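Side-chain contact in NADH dehydrogenase, putative (Plasmodium falciparum, PDB 5JWC), which probably oxidises NADH through a bound FAD and passes the electrons to ubiquinone, as a type II NADH dehydrogenase of the malaria parasite: residues T240-Q243 with N244-D247. Sequence-based numbering, arbitrary orientation.
Sequences TFTQ and NISD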
loop_
_atom_site.group_PDB
_atom_site.type_symbol
_atom_site.label_atom_id
_atom_site.label_comp_id
_atom_site.label_asym_id
_atom_site.label_seq_id
_atom_site.Cartn_x
_atom_site.Cartn_y
_atom_site.Cartn_z
ATOM N N THR A 240 -8.311 -18.483 26.424
ATOM C CA THR A 240 -9.558 -17.852 26.873
ATOM C C THR A 240 -10.816 -18.433 26.217
ATOM O O THR A 240 -11.932 -18.043 26.556
ATOM C CB THR A 240 -9.541 -16.344 26.607
ATOM O OG1 THR A 240 -9.534 -16.123 25.191
ATOM C CG2 THR A 240 -8.297 -15.687 27.231
ATOM N N PHE A 241 -10.629 -19.339 25.268
ATOM C CA PHE A 241 -11.735 -20.058 24.638
ATOM C C PHE A 241 -11.945 -21.338 25.457
ATOM O O PHE A 241 -11.263 -21.551 26.463
ATOM C CB PHE A 241 -11.421 -20.395 23.166
ATOM C CG PHE A 241 -11.420 -19.207 22.235
ATOM C CD1 PHE A 241 -12.316 -19.140 21.179
ATOM C CD2 PHE A 241 -10.526 -18.163 22.409
ATOM C CE1 PHE A 241 -12.319 -18.047 20.306
ATOM C CE2 PHE A 241 -10.521 -17.065 21.549
ATOM C CZ PHE A 241 -11.416 -17.004 20.499
ATOM N N THR A 242 -12.829 -22.213 25.008
ATOM C CA THR A 242 -13.062 -23.486 25.701
ATOM C C THR A 242 -11.963 -24.518 25.462
ATOM O O THR A 242 -11.206 -24.432 24.478
ATOM C CB THR A 242 -14.386 -24.098 25.278
ATOM O OG1 THR A 242 -14.301 -24.506 23.908
ATOM C CG2 THR A 242 -15.527 -23.084 25.454
ATOM N N GLN A 243 -11.886 -25.501 26.357
ATOM C CA GLN A 243 -10.850 -26.510 26.279
ATOM C C GLN A 243 -10.966 -27.301 24.988
ATOM O O GLN A 243 -9.958 -27.638 24.374
ATOM C CB GLN A 243 -10.911 -27.434 27.507
ATOM C CG GLN A 243 -9.793 -28.480 27.560
ATOM C CD GLN A 243 -8.395 -27.854 27.588
ATOM O OE1 GLN A 243 -8.101 -26.980 28.409
ATOM N NE2 GLN A 243 -7.536 -28.291 26.673
ATOM N N ASN A 244 -12.188 -27.583 24.555
ATOM C CA ASN A 244 -12.386 -28.284 23.291
ATOM C C ASN A 244 -11.875 -27.458 22.100
ATOM O O ASN A 244 -11.317 -28.013 21.143
ATOM C CB ASN A 244 -13.866 -28.637 23.084
ATOM C CG ASN A 244 -14.263 -29.917 23.801
ATOM O OD1 ASN A 244 -13.432 -30.790 24.031
ATOM N ND2 ASN A 244 -15.537 -30.039 24.141
ATOM N N ILE A 245 -12.079 -26.139 22.149
ATOM C CA ILE A 245 -11.563 -25.274 21.086
ATOM C C ILE A 245 -10.031 -25.259 21.103
ATOM O O ILE A 245 -9.394 -25.378 20.051
ATOM C CB ILE A 245 -12.139 -23.840 21.184
ATOM C CG1 ILE A 245 -13.564 -23.848 20.615
ATOM C CG2 ILE A 245 -11.259 -22.827 20.393
ATOM C CD1 ILE A 245 -14.340 -22.580 20.824
ATOM N N SER A 246 -9.436 -25.138 22.286
ATOM C CA SER A 246 -7.974 -25.200 22.407
ATOM C C SER A 246 -7.389 -26.503 21.850
ATOM O O SER A 246 -6.392 -26.481 21.121
ATOM C CB SER A 246 -7.548 -25.037 23.866
ATOM O OG SER A 246 -7.910 -23.764 24.346
ATOM N N ASP A 247 -8.011 -27.633 22.164
ATOM C CA ASP A 247 -7.497 -28.919 21.674
ATOM C C ASP A 247 -7.650 -29.021 20.160
ATOM O O ASP A 247 -6.767 -29.521 19.471
ATOM C CB ASP A 247 -8.210 -30.113 22.317
ATOM C CG ASP A 247 -8.076 -30.151 23.821
ATOM O OD1 ASP A 247 -7.079 -29.636 24.362
ATOM O OD2 ASP A 247 -8.983 -30.729 24.463
HETATM O O HOH W 1 -9.237 -22.842 26.863
#
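Thr242 is the N-cap of helix 243-255, and its hydroxyl takes up the backbone N-H of Ile245 in the first turn. The Ile245 N to Thr242 OG1 bond is rather long, 3.3 Å, and moderately bent (155° at the hydrogen). A chi1 of 68° swings OG1 between the threonine's own N and carbonyl carbon, where it meets Ile245 N and also lies against the flank of Ile245, 3.4 Å from CG1. The same hydroxyl is hydrogen-bonded to Glu477, which ties the cap to strand 476-479. Regular helix bonding follows at once, Ser246 N giving a nearly straight bond to Thr242 O (2.9 Å) and Asp247 N one to Gln243 O.

On the exposed side, Gln243 bends at chi2 (60°) and turns its amide alongside the first turn, where NE2 meets Asp247 OD1 at 2.7 Å in a short but bent bond. The carboxylate oxygen lies close to the amide plane but is itself approached from above the carboxylate plane. Asn236 bonds to the other end of this amide, at OE1, and so helps fix its rotation.

On the buried side, Ile245 CG2 rests against Phe241 CB at 3.7 Å and meets the ring obliquely near CD1. Ser246 OG is hydrogen-bonded to Leu237 O of the preceding loop.

The cap thus closes the loop that leaves strand 227-232 and starts the helix leading to strand 259-262; Phe241 packs on strands 460-465 and 468-473, and Ile245 on 468-473 and 476-479.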